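Local coordinates for protein N-acetyl-L-2,4-diaminobutyric acid deacetylase (Ruegeria pomeroyi, PDB 6TWL) that probably removes the acetyl group from N-acetyl-L-2,4-diaminobutyric acid during ectoine breakdown, as a zinc-dependent hydrolase of the succinylglutamate desuccinylase/aspartoacylase family, at residues 19-24 with 35-40; 67-72 with 86-91; 77-82 with 237-242; 254-259 with 300-305; 306-311 with 322-327. All blocks are in the same frame, centred on the assembly; numbering follows the deposited sequence.

Contact 1 of 5, residues 19-24 with 35-40; sequences HGFLKL and SVMIPL
Phe21 and Met37 meet on one face of an antiparallel hairpin, the methyl of the thioether lying over the phenyl ring. Met37 CE stands 3.7 Å from the centroid of the Phe21 ring, 27° off its normal and displaced toward the rim, a CH-pi contact in which the sulfur itself sits obliquely and farther off. The Met37 chain reaches this place by bending at both chi2 and chi3. The same sulfur borders the aliphatic part of Lys23, which lies side by side with Met37 and points the same way, Lys23 CD being 3.8 Å from Met37 SD. Pro39 also borders the phenyl, its CG 4.1 Å from Phe21 CE2, the two side chains meeting at a slant.

The opposite face of the hairpin carries Leu22, Leu24, Val36, Ile38 and Leu40. Leu22 and Leu40 cross at about a right angle, with Leu22 CD2 3.9 Å from Leu40 CD1. Leu24 has CG between its backbone N and carbonyl carbon (chi1 63°), which brings CD2 to a tight 3.3 Å from Val36 CG2. Two backbone bonds each pair Gly20 with Leu40 and Leu22 with Ile38, Leu22 N to Ile38 O being 2.8 Å, whereas the Leu24-Val36 pair is held by two weak bonds, so the pairing is weaker at the end next to the connecting loop.

Within the mixed sheet, strand 16-24 lies between strands 7-8 and 36-45. Helix 121-133 packs on the leucine-rich face, with Tyr128 and Phe129 against Leu22 and Ile125 against Ile38.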
# COMPACT_ATOMS: atom_id res chain seq x y z
N HIS A 19 15.70 -13.83 9.72
CA HIS A 19 15.30 -12.51 10.19
C HIS A 19 16.55 -11.67 10.38
O HIS A 19 17.46 -12.07 11.11
CB HIS A 19 14.51 -12.61 11.49
CG HIS A 19 13.33 -13.52 11.42
ND1 HIS A 19 12.25 -13.29 10.59
CD2 HIS A 19 13.05 -14.67 12.09
CE1 HIS A 19 11.37 -14.26 10.74
NE2 HIS A 19 11.82 -15.11 11.65
N GLY A 20 16.60 -10.53 9.73
CA GLY A 20 17.76 -9.66 9.80
C GLY A 20 17.45 -8.23 9.42
O GLY A 20 16.34 -7.74 9.64
N PHE A 21 18.44 -7.57 8.84
CA PHE A 21 18.33 -6.16 8.48
C PHE A 21 19.06 -5.88 7.18
O PHE A 21 19.94 -6.64 6.76
CB PHE A 21 18.90 -5.24 9.56
CG PHE A 21 18.36 -5.49 10.94
CD1 PHE A 21 18.93 -6.46 11.75
CD2 PHE A 21 17.31 -4.74 11.44
CE1 PHE A 21 18.45 -6.69 13.02
CE2 PHE A 21 16.83 -4.96 12.71
CZ PHE A 21 17.39 -5.94 13.50
N LEU A 22 18.68 -4.77 6.55
CA LEU A 22 19.52 -4.11 5.56
C LEU A 22 20.25 -2.97 6.26
O LEU A 22 19.63 -2.13 6.92
CB LEU A 22 18.69 -3.57 4.40
CG LEU A 22 17.79 -4.54 3.63
CD1 LEU A 22 16.78 -3.76 2.80
CD2 LEU A 22 18.63 -5.45 2.74
N LYS A 23 21.58 -2.94 6.14
CA LYS A 23 22.42 -2.02 6.88
C LYS A 23 23.31 -1.23 5.93
O LYS A 23 23.91 -1.81 5.02
CB LYS A 23 23.28 -2.79 7.90
CG LYS A 23 24.36 -1.97 8.58
CD LYS A 23 25.11 -2.79 9.62
CE LYS A 23 25.81 -3.99 8.98
NZ LYS A 23 26.43 -4.88 9.99
N LEU A 24 23.38 0.08 6.13
CA LEU A 24 24.41 0.92 5.51
C LEU A 24 25.01 1.76 6.63
O LEU A 24 24.29 2.53 7.29
CB LEU A 24 23.89 1.81 4.37
CG LEU A 24 22.84 2.90 4.61
CD1 LEU A 24 22.92 3.99 3.54
CD2 LEU A 24 21.50 2.23 4.58
N SER A 35 24.48 3.94 11.97
CA SER A 35 24.07 3.12 10.85
C SER A 35 22.55 3.13 10.86
O SER A 35 21.93 3.43 11.89
CB SER A 35 24.60 1.68 10.97
OG SER A 35 23.81 0.78 10.21
N VAL A 36 21.94 2.83 9.72
CA VAL A 36 20.50 2.64 9.66
C VAL A 36 20.23 1.19 9.31
O VAL A 36 20.98 0.57 8.54
CB VAL A 36 19.81 3.61 8.67
CG1 VAL A 36 20.37 5.02 8.82
CG2 VAL A 36 19.84 3.10 7.24
N MET A 37 19.20 0.62 9.94
CA MET A 37 18.88 -0.79 9.84
C MET A 37 17.42 -0.93 9.46
O MET A 37 16.54 -0.50 10.22
CB MET A 37 19.16 -1.51 11.17
CG MET A 37 20.47 -1.11 11.80
SD MET A 37 21.79 -2.28 11.43
CE MET A 37 21.08 -3.78 12.10
N ILE A 38 17.16 -1.52 8.30
CA ILE A 38 15.81 -1.80 7.85
C ILE A 38 15.51 -3.28 8.15
O ILE A 38 16.16 -4.15 7.58
CB ILE A 38 15.64 -1.51 6.35
CG1 ILE A 38 16.22 -0.14 6.01
CG2 ILE A 38 14.17 -1.59 5.96
CD1 ILE A 38 16.08 0.22 4.55
N PRO A 39 14.57 -3.57 9.04
CA PRO A 39 14.25 -4.98 9.33
C PRO A 39 13.68 -5.67 8.10
O PRO A 39 12.93 -5.08 7.32
CB PRO A 39 13.21 -4.89 10.45
CG PRO A 39 13.38 -3.51 11.03
CD PRO A 39 13.79 -2.65 9.88
N LEU A 40 14.05 -6.93 7.93
CA LEU A 40 13.51 -7.71 6.83
C LEU A 40 13.61 -9.19 7.19
O LEU A 40 14.49 -9.61 7.94
CB LEU A 40 14.24 -7.42 5.51
CG LEU A 40 15.44 -8.29 5.12
CD1 LEU A 40 15.83 -8.03 3.68
CD2 LEU A 40 16.61 -8.03 6.04

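Contact 2 of 5, residues 67-72 with 86-91; sequences ALHELA and IVPAFN
Leu68 and Ile86 form the middle of a mainly apolar contact, with no hydrogen bond between the two segments. Ile86 divides its two branches between successive turns of the helix. Its CG2, anti to the backbone N, meets Leu68 CB at 3.9 Å, while the longer branch carries CD1 to Leu71 CD2 at 3.7 Å and on to the methyl of Ala72, whose CB is 4.1 Å away. Leu71 and Leu68 both cross the isoleucine obliquely.

The proline just past the strand supplies the second group of contacts. Pro88 CB faces Leu68 CB at 4.1 Å, and Leu68 CD1 extends beside the chain at Val87 O and Pro88 CA. On the outer side the imidazole of His69 comes beside the proline, the two side chains crossing at about a right angle, with ND1 3.8 Å from Pro88 CB.

The polar groups bond elsewhere: Ala72 N to Leu68 O within the helix, and His69 ND1 to Pro65 O one turn earlier.

Leu53 of strand 50-54 also touches Leu68, Leu71 and Ile86. This is the packing of a beta-alpha-beta unit, strand 50-54, helix 63-74 and strand 82-87, in the zinc hydrolase catalytic domain.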
# COMPACT_ATOMS: atom_id res chain seq x y z
N ALA A 67 -0.08 -7.64 9.05
CA ALA A 67 -0.07 -8.82 8.19
C ALA A 67 1.35 -9.31 7.92
O ALA A 67 1.61 -10.52 7.95
CB ALA A 67 -0.79 -8.52 6.88
N LEU A 68 2.27 -8.38 7.67
CA LEU A 68 3.63 -8.79 7.33
C LEU A 68 4.42 -9.26 8.55
O LEU A 68 5.29 -10.12 8.42
CB LEU A 68 4.36 -7.64 6.63
CG LEU A 68 3.83 -7.30 5.24
CD1 LEU A 68 4.74 -6.30 4.56
CD2 LEU A 68 3.69 -8.55 4.39
N HIS A 69 4.13 -8.70 9.73
CA HIS A 69 4.70 -9.25 10.96
C HIS A 69 4.23 -10.69 11.17
O HIS A 69 5.02 -11.57 11.54
CB HIS A 69 4.32 -8.38 12.16
CG HIS A 69 5.30 -7.30 12.46
ND1 HIS A 69 5.30 -6.08 11.80
CD2 HIS A 69 6.32 -7.23 13.35
CE1 HIS A 69 6.27 -5.32 12.28
NE2 HIS A 69 6.91 -6.00 13.22
N GLU A 70 2.94 -10.94 10.94
CA GLU A 70 2.39 -12.28 11.12
C GLU A 70 2.99 -13.26 10.12
O GLU A 70 3.43 -14.35 10.48
CB GLU A 70 0.86 -12.24 10.98
CG GLU A 70 0.15 -11.81 12.24
CD GLU A 70 -0.97 -12.75 12.65
OE1 GLU A 70 -1.66 -12.46 13.66
OE2 GLU A 70 -1.16 -13.78 11.97
N LEU A 71 2.98 -12.88 8.83
CA LEU A 71 3.54 -13.75 7.80
C LEU A 71 5.00 -14.07 8.09
O LEU A 71 5.42 -15.23 8.00
CB LEU A 71 3.40 -13.09 6.43
CG LEU A 71 3.85 -13.94 5.23
CD1 LEU A 71 2.76 -14.93 4.85
CD2 LEU A 71 4.21 -13.06 4.05
N ALA A 72 5.78 -13.06 8.47
CA ALA A 72 7.20 -13.27 8.72
C ALA A 72 7.45 -14.17 9.92
O ALA A 72 8.46 -14.87 9.97
CB ALA A 72 7.91 -11.93 8.91
N ILE A 86 10.33 -9.96 2.86
CA ILE A 86 9.31 -9.26 3.64
C ILE A 86 9.95 -8.06 4.31
O ILE A 86 10.86 -8.21 5.14
CB ILE A 86 8.66 -10.19 4.67
CG1 ILE A 86 8.07 -11.42 3.98
CG2 ILE A 86 7.58 -9.45 5.46
CD1 ILE A 86 7.76 -12.56 4.91
N VAL A 87 9.48 -6.87 3.95
CA VAL A 87 9.91 -5.62 4.57
C VAL A 87 8.70 -5.00 5.25
O VAL A 87 7.97 -4.22 4.62
CB VAL A 87 10.52 -4.66 3.52
CG1 VAL A 87 11.15 -3.46 4.20
CG2 VAL A 87 11.53 -5.40 2.66
N PRO A 88 8.43 -5.33 6.52
CA PRO A 88 7.20 -4.84 7.15
C PRO A 88 7.13 -3.33 7.26
O PRO A 88 6.03 -2.77 7.21
CB PRO A 88 7.24 -5.49 8.55
CG PRO A 88 8.21 -6.62 8.43
CD PRO A 88 9.23 -6.17 7.43
N ALA A 89 8.26 -2.66 7.41
CA ALA A 89 8.30 -1.21 7.55
C ALA A 89 9.22 -0.64 6.48
O ALA A 89 10.38 -1.04 6.37
CB ALA A 89 8.78 -0.80 8.94
N PHE A 90 8.68 0.29 5.69
CA PHE A 90 9.40 0.90 4.58
C PHE A 90 9.35 2.42 4.69
O PHE A 90 9.42 3.13 3.68
CB PHE A 90 8.82 0.42 3.25
CG PHE A 90 9.72 0.66 2.07
CD1 PHE A 90 11.10 0.52 2.19
CD2 PHE A 90 9.19 1.00 0.84
CE1 PHE A 90 11.92 0.74 1.10
CE2 PHE A 90 10.01 1.21 -0.26
CZ PHE A 90 11.37 1.08 -0.13
N ASN A 91 9.24 2.93 5.91
CA ASN A 91 9.05 4.36 6.17
C ASN A 91 10.33 4.94 6.78
O ASN A 91 10.57 4.82 7.98
CB ASN A 91 7.85 4.58 7.09
CG ASN A 91 7.89 3.70 8.33
OD1 ASN A 91 8.01 2.48 8.23
ND2 ASN A 91 7.78 4.31 9.50

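Contact 3 of 5, residues 77-82 with 237-242; sequences AEDVTG and ILKGEM
Val80 and Leu238 face each other in a single backbone bridge, their CA atoms 5.0 Å apart, where two irregular segments run alongside for a few residues. Thr81 N donates to Ile237 O at 2.7 Å; the bond from Lys239 N to Asp79 O is long and weak.

The side chains reinforce this short pairing. Val80 and Ile237 lie side by side, pointing the same way, with Val80 CG1 3.7 Å from Ile237 CG2. The other valine methyl, CG2, meets Leu238 CD2 at 3.9 Å. At the exposed end Lys239, bent at chi3, curls its tip over to Asp79, where NZ forms a salt bridge of 2.9 Å with OD2 on the anti lone pair. Asp79 OD1 is held in turn by Ser76 OG, which is likely to steady the carboxylate. An alanine in place of Asp79 would probably leave the Lys239 ammonium without this mate and its chain free to swing into solvent. Thr81 OG1 bonds Gly236 O.

Leu238 also packs on Leu232 and Ile233. The contact is a non-local pairing of two connecting loops, one between helix 63-74 and strand 82-87, the other following helix 218-234, at the periphery of the alpha/beta catalytic domain.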
# COMPACT_ATOMS: atom_id res chain seq x y z
N ALA A 77 9.75 -22.64 6.25
CA ALA A 77 10.36 -22.86 4.94
C ALA A 77 9.59 -23.91 4.15
O ALA A 77 9.30 -23.71 2.96
CB ALA A 77 11.82 -23.27 5.11
N GLU A 78 9.25 -25.03 4.80
CA GLU A 78 8.48 -26.08 4.15
C GLU A 78 7.22 -25.56 3.48
O GLU A 78 6.69 -26.21 2.57
CB GLU A 78 8.12 -27.17 5.18
CG GLU A 78 7.44 -28.40 4.60
CD GLU A 78 7.20 -29.49 5.64
OE1 GLU A 78 7.36 -29.20 6.85
OE2 GLU A 78 6.86 -30.62 5.25
N ASP A 79 6.72 -24.39 3.90
CA ASP A 79 5.51 -23.84 3.30
C ASP A 79 5.77 -23.09 2.00
O ASP A 79 4.81 -22.81 1.27
CB ASP A 79 4.79 -22.91 4.28
CG ASP A 79 4.72 -23.48 5.69
OD1 ASP A 79 5.02 -22.75 6.65
OD2 ASP A 79 4.39 -24.68 5.83
N VAL A 80 7.01 -22.77 1.68
CA VAL A 80 7.33 -21.89 0.57
C VAL A 80 7.94 -22.69 -0.57
O VAL A 80 8.73 -23.61 -0.34
CB VAL A 80 8.26 -20.75 1.03
CG1 VAL A 80 8.65 -19.85 -0.13
CG2 VAL A 80 7.59 -19.95 2.13
N THR A 81 7.54 -22.35 -1.80
CA THR A 81 8.17 -22.86 -3.01
C THR A 81 8.54 -21.63 -3.83
O THR A 81 7.72 -21.10 -4.58
CB THR A 81 7.24 -23.79 -3.79
OG1 THR A 81 5.98 -23.15 -3.99
CG2 THR A 81 7.04 -25.09 -3.02
N GLY A 82 9.78 -21.17 -3.67
CA GLY A 82 10.18 -19.87 -4.17
C GLY A 82 10.86 -19.05 -3.10
O GLY A 82 11.70 -19.57 -2.36
N ILE A 237 3.88 -19.50 -4.71
CA ILE A 237 4.92 -19.44 -3.70
C ILE A 237 4.49 -20.15 -2.42
O ILE A 237 5.29 -20.82 -1.78
CB ILE A 237 5.30 -17.97 -3.42
CG1 ILE A 237 5.85 -17.31 -4.68
CG2 ILE A 237 6.32 -17.87 -2.30
CD1 ILE A 237 6.26 -15.87 -4.49
N LEU A 238 3.22 -20.01 -2.04
CA LEU A 238 2.68 -20.62 -0.84
C LEU A 238 1.75 -21.77 -1.20
O LEU A 238 1.11 -21.77 -2.25
CB LEU A 238 1.93 -19.59 0.01
CG LEU A 238 2.73 -18.87 1.09
CD1 LEU A 238 1.80 -18.30 2.15
CD2 LEU A 238 3.75 -19.81 1.72
N LYS A 239 1.69 -22.76 -0.31
CA LYS A 239 0.82 -23.91 -0.50
C LYS A 239 -0.53 -23.64 0.16
O LYS A 239 -0.60 -23.01 1.23
CB LYS A 239 1.45 -25.18 0.09
CG LYS A 239 1.57 -25.16 1.62
CD LYS A 239 2.24 -26.42 2.17
CE LYS A 239 3.15 -26.04 3.30
NZ LYS A 239 3.58 -27.06 4.29
N GLY A 240 -1.59 -24.08 -0.48
CA GLY A 240 -2.89 -24.09 0.16
C GLY A 240 -4.01 -23.77 -0.81
O GLY A 240 -3.81 -23.65 -2.02
N GLU A 241 -5.20 -23.63 -0.24
CA GLU A 241 -6.43 -23.35 -0.97
C GLU A 241 -6.81 -21.89 -0.80
O GLU A 241 -6.71 -21.33 0.30
CB GLU A 241 -7.57 -24.24 -0.47
CG GLU A 241 -7.47 -25.69 -0.92
CD GLU A 241 -7.40 -25.81 -2.43
OE1 GLU A 241 -8.33 -25.32 -3.11
OE2 GLU A 241 -6.43 -26.40 -2.94
N MET A 242 -7.26 -21.27 -1.89
CA MET A 242 -7.61 -19.86 -1.87
C MET A 242 -8.99 -19.64 -1.28
O MET A 242 -9.87 -20.51 -1.35
CB MET A 242 -7.55 -19.28 -3.28
CG MET A 242 -6.19 -19.41 -3.96
SD MET A 242 -5.76 -17.93 -4.88
CE MET A 242 -7.22 -17.74 -5.91

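Contact 4 of 5, residues 254-259 with 300-305; sequences DDDCFV and RARRAG
Asp256 and Arg302 have the nearest CA atoms of the two segments, 5.6 Å apart, where a short 3-10 turn at 255-257 sits against an irregular connection. It opens with an Asx turn, Asp254 OD1 accepting from Asp256 N at 3.2 Å.

No backbone bond crosses; side chains do the joining. Arg302, bent at chi3, brings NE to Asp256 OD1 at 2.8 Å in a nearly straight salt bridge. The oxygen lies in the guanidinium plane, but the donor comes from above the carboxylate, 48° out of its plane, the flat groups turned 55° apart.

Arg303 also packs on Asp256. Its CG and CD lie against the aspartate methylene, Asp256 CB to Arg303 CG being 3.4 Å, and CD continues to Cys257 SG at 4.1 Å. Its NH1 ends near Asp254 CB and is 4.0 Å from Asp254 OD2, too long for a salt bridge, although the opposite charges would probably attract. At the other end Val259 CG2 lies 3.7 Å from Arg300 O.

Strand 258-260 leaves this turn to pair with strand 321-326. The 300-305 connection joins strands 297-300 and 305-311, and Leu283 of strand 282-287 touches both Val259 and Ala301.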
# COMPACT_ATOMS: atom_id res chain seq x y z
N ASP A 254 -12.06 9.95 -13.40
CA ASP A 254 -12.18 11.38 -13.62
C ASP A 254 -11.81 12.12 -12.34
O ASP A 254 -11.89 11.56 -11.24
CB ASP A 254 -13.62 11.74 -14.05
CG ASP A 254 -13.68 12.98 -14.93
OD1 ASP A 254 -13.26 14.06 -14.46
OD2 ASP A 254 -14.16 12.87 -16.07
N ASP A 255 -11.40 13.38 -12.50
CA ASP A 255 -11.21 14.23 -11.32
C ASP A 255 -12.53 14.55 -10.64
O ASP A 255 -12.53 15.03 -9.50
CB ASP A 255 -10.50 15.52 -11.71
CG ASP A 255 -9.01 15.46 -11.43
OD1 ASP A 255 -8.49 14.35 -11.22
OD2 ASP A 255 -8.36 16.53 -11.41
N ASP A 256 -13.66 14.28 -11.31
CA ASP A 256 -14.99 14.40 -10.75
C ASP A 256 -15.29 13.34 -9.69
O ASP A 256 -16.38 13.36 -9.11
CB ASP A 256 -16.02 14.31 -11.87
CG ASP A 256 -16.36 15.66 -12.47
OD1 ASP A 256 -16.00 16.70 -11.87
OD2 ASP A 256 -17.00 15.68 -13.55
N CYS A 257 -14.37 12.42 -9.44
CA CYS A 257 -14.50 11.47 -8.34
C CYS A 257 -14.07 12.07 -7.01
O CYS A 257 -14.36 11.48 -5.96
CB CYS A 257 -13.66 10.22 -8.62
SG CYS A 257 -14.31 9.14 -9.92
N PHE A 258 -13.40 13.21 -7.03
CA PHE A 258 -12.79 13.81 -5.85
C PHE A 258 -13.50 15.11 -5.50
O PHE A 258 -13.78 15.92 -6.38
CB PHE A 258 -11.30 14.08 -6.08
CG PHE A 258 -10.52 12.87 -6.49
CD1 PHE A 258 -10.52 12.45 -7.81
CD2 PHE A 258 -9.80 12.16 -5.56
CE1 PHE A 258 -9.80 11.33 -8.19
CE2 PHE A 258 -9.08 11.04 -5.93
CZ PHE A 258 -9.08 10.63 -7.25
N VAL A 259 -13.79 15.29 -4.21
CA VAL A 259 -14.40 16.51 -3.70
C VAL A 259 -13.49 17.07 -2.62
O VAL A 259 -13.23 16.40 -1.61
CB VAL A 259 -15.82 16.25 -3.15
CG1 VAL A 259 -16.32 17.47 -2.40
CG2 VAL A 259 -16.76 15.88 -4.29
N ARG A 300 -21.21 18.18 -2.19
CA ARG A 300 -22.09 17.26 -2.88
C ARG A 300 -21.32 16.44 -3.91
O ARG A 300 -20.29 16.88 -4.43
CB ARG A 300 -23.25 18.01 -3.55
CG ARG A 300 -24.24 18.55 -2.54
CD ARG A 300 -25.33 19.39 -3.17
NE ARG A 300 -26.18 19.99 -2.15
CZ ARG A 300 -27.19 19.36 -1.55
NH1 ARG A 300 -27.48 18.11 -1.88
NH2 ARG A 300 -27.91 19.98 -0.63
N ALA A 301 -21.83 15.25 -4.20
CA ALA A 301 -21.16 14.34 -5.12
C ALA A 301 -21.25 14.87 -6.55
O ALA A 301 -22.31 15.32 -6.99
CB ALA A 301 -21.78 12.95 -5.03
N ARG A 302 -20.13 14.82 -7.26
CA ARG A 302 -20.09 15.21 -8.66
C ARG A 302 -20.26 14.04 -9.62
O ARG A 302 -20.44 14.26 -10.82
CB ARG A 302 -18.77 15.94 -8.97
CG ARG A 302 -18.57 17.20 -8.15
CD ARG A 302 -17.31 17.95 -8.57
NE ARG A 302 -17.32 18.31 -9.99
CZ ARG A 302 -18.04 19.31 -10.50
NH1 ARG A 302 -18.81 20.05 -9.72
NH2 ARG A 302 -17.99 19.56 -11.80
N ARG A 303 -20.21 12.80 -9.12
CA ARG A 303 -20.46 11.61 -9.92
C ARG A 303 -21.17 10.57 -9.07
O ARG A 303 -21.00 10.52 -7.85
CB ARG A 303 -19.16 10.99 -10.46
CG ARG A 303 -18.33 11.90 -11.32
CD ARG A 303 -17.24 11.12 -12.02
NE ARG A 303 -17.72 9.86 -12.55
CZ ARG A 303 -17.51 9.45 -13.80
NH1 ARG A 303 -16.82 10.22 -14.64
NH2 ARG A 303 -17.99 8.29 -14.21
N ALA A 304 -21.96 9.74 -9.74
CA ALA A 304 -22.64 8.65 -9.06
C ALA A 304 -21.72 7.44 -8.91
O ALA A 304 -20.87 7.17 -9.77
CB ALA A 304 -23.91 8.24 -9.83
N GLY A 305 -21.89 6.72 -7.82
CA GLY A 305 -21.06 5.57 -7.51
C GLY A 305 -21.12 5.25 -6.02
O GLY A 305 -22.16 5.43 -5.38

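Contact 5 of 5, residues 306-311 with 322-327; sequences LVISRH and VAVVGV
Val324 O receives two N-H groups from the opposite strand, Ile308 N at 2.8 Å and, weakly, Ser309 N at 3.5 Å. Two residues facing one define a classic beta bulge, and the register shifts by one between Val307 and Ser309. Leu306 and Gly326 exchange two bonds on one side of the bulge, Gly326 N to Leu306 O being 2.7 Å; on the other, Val324 N donates to Ser309 O and His311 N to Val322 O.

Side chains gather round Val324. Ile308 has CG1 between its backbone N and carbonyl carbon (chi1 58°), which puts this branch near Val324 O and brings CD1 to 3.8 Å from Val324 CG1. Ser309 CB comes equally near Val324 CB, also 3.8 Å. An alanine in place of Ile308 would probably open a gap beside Val324 CG1 and leave that valine less firmly packed. On the other face Val307 CG1 touches Ala323 CB at 4.0 Å. Gly326 lets Ile308 CG2 lie close to the backbone.

Strand 305-311 pairs further with strands 150-152 and 276-277, and strand 321-326 with strand 258-260. Leu250 of strand 248-251 lies on Leu306 and Ile308, while His311 meets Phe267 edge-to-face and its NE2 bonds Leu315 O.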
# COMPACT_ATOMS: atom_id res chain seq x y z
N LEU A 306 -19.99 4.78 -5.50
CA LEU A 306 -19.87 4.39 -4.10
C LEU A 306 -18.83 5.26 -3.42
O LEU A 306 -17.75 5.50 -3.97
CB LEU A 306 -19.45 2.92 -3.97
CG LEU A 306 -20.39 1.85 -4.55
CD1 LEU A 306 -19.89 0.46 -4.18
CD2 LEU A 306 -21.80 2.05 -4.05
N VAL A 307 -19.15 5.74 -2.22
CA VAL A 307 -18.17 6.47 -1.42
C VAL A 307 -17.10 5.48 -0.97
O VAL A 307 -17.38 4.56 -0.20
CB VAL A 307 -18.82 7.18 -0.22
CG1 VAL A 307 -17.91 8.29 0.29
CG2 VAL A 307 -20.17 7.73 -0.61
N ILE A 308 -15.88 5.65 -1.47
CA ILE A 308 -14.78 4.73 -1.18
C ILE A 308 -13.74 5.34 -0.26
O ILE A 308 -12.87 4.61 0.23
CB ILE A 308 -14.12 4.22 -2.48
CG1 ILE A 308 -13.59 5.40 -3.30
CG2 ILE A 308 -15.12 3.43 -3.29
CD1 ILE A 308 -12.47 5.03 -4.25
N SER A 309 -13.79 6.65 -0.02
CA SER A 309 -12.85 7.31 0.87
C SER A 309 -13.53 8.53 1.48
O SER A 309 -14.43 9.12 0.87
CB SER A 309 -11.58 7.73 0.15
OG SER A 309 -10.56 8.08 1.07
N ARG A 310 -13.09 8.90 2.68
CA ARG A 310 -13.67 10.04 3.38
C ARG A 310 -12.62 10.66 4.30
O ARG A 310 -11.74 9.96 4.81
CB ARG A 310 -14.90 9.64 4.19
CG ARG A 310 -14.67 8.51 5.17
CD ARG A 310 -15.58 8.61 6.39
NE ARG A 310 -15.39 9.86 7.12
CZ ARG A 310 -15.76 10.05 8.38
NH1 ARG A 310 -16.34 9.07 9.06
NH2 ARG A 310 -15.54 11.22 8.97
N HIS A 311 -12.73 11.97 4.49
CA HIS A 311 -11.96 12.63 5.53
C HIS A 311 -12.28 12.01 6.89
O HIS A 311 -13.45 11.87 7.26
CB HIS A 311 -12.27 14.13 5.55
CG HIS A 311 -11.44 14.92 6.52
ND1 HIS A 311 -10.14 15.29 6.26
CD2 HIS A 311 -11.74 15.41 7.74
CE1 HIS A 311 -9.67 15.98 7.28
NE2 HIS A 311 -10.62 16.07 8.20
N VAL A 322 -12.70 15.80 0.79
CA VAL A 322 -13.90 15.51 1.57
C VAL A 322 -14.28 14.04 1.43
O VAL A 322 -14.51 13.34 2.43
CB VAL A 322 -15.05 16.44 1.14
CG1 VAL A 322 -16.38 15.96 1.72
CG2 VAL A 322 -14.75 17.87 1.55
N ALA A 323 -14.35 13.55 0.20
CA ALA A 323 -14.72 12.17 -0.08
C ALA A 323 -14.30 11.82 -1.49
O ALA A 323 -14.09 12.70 -2.33
CB ALA A 323 -16.22 11.94 0.11
N VAL A 324 -14.18 10.51 -1.75
CA VAL A 324 -13.91 9.98 -3.08
C VAL A 324 -15.01 9.00 -3.44
O VAL A 324 -15.46 8.22 -2.60
CB VAL A 324 -12.53 9.30 -3.17
CG1 VAL A 324 -12.27 8.80 -4.58
CG2 VAL A 324 -11.43 10.26 -2.74
N VAL A 325 -15.45 9.05 -4.70
CA VAL A 325 -16.52 8.20 -5.21
C VAL A 325 -15.94 7.29 -6.29
O VAL A 325 -15.31 7.76 -7.24
CB VAL A 325 -17.68 9.03 -5.77
CG1 VAL A 325 -18.92 8.17 -5.92
CG2 VAL A 325 -17.96 10.23 -4.88
N GLY A 326 -16.17 5.98 -6.16
CA GLY A 326 -15.78 5.00 -7.16
C GLY A 326 -16.96 4.62 -8.04
O GLY A 326 -18.08 4.48 -7.55
N VAL A 327 -16.70 4.44 -9.34
CA VAL A 327 -17.76 4.35 -10.35
C VAL A 327 -18.15 2.89 -10.60
O VAL A 327 -17.34 1.96 -10.46
CB VAL A 327 -17.33 5.07 -11.64
CG1 VAL A 327 -18.49 5.14 -12.63
CG2 VAL A 327 -16.87 6.47 -11.32

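How the contacts relate
The contacts fall into two groups on opposite sides of the chain's centre. Contacts 1 and 2, centres about 13 Å apart, share the mixed sheet through neighbouring strands 36-45 and 82-87, and Leu40 CB touches Ile86 O at 3.5 Å. Contact 3 adjoins contact 2 in sequence, its centre about 17 Å away. Contacts 4 and 5, centres about 8 Å apart, meet where strand 258-260 pairs with strand 321-326; Cys257 O and Val325 N, 2.9 Å apart, probably form a hydrogen bond. Only contacts 2 and 5 come near the zinc site, empty in this chain; contacts 1, 3 and 4 lie away. Between side chains, Leu68 is about 10 Å from Glu61 and Ser309 about 7 Å from Glu209.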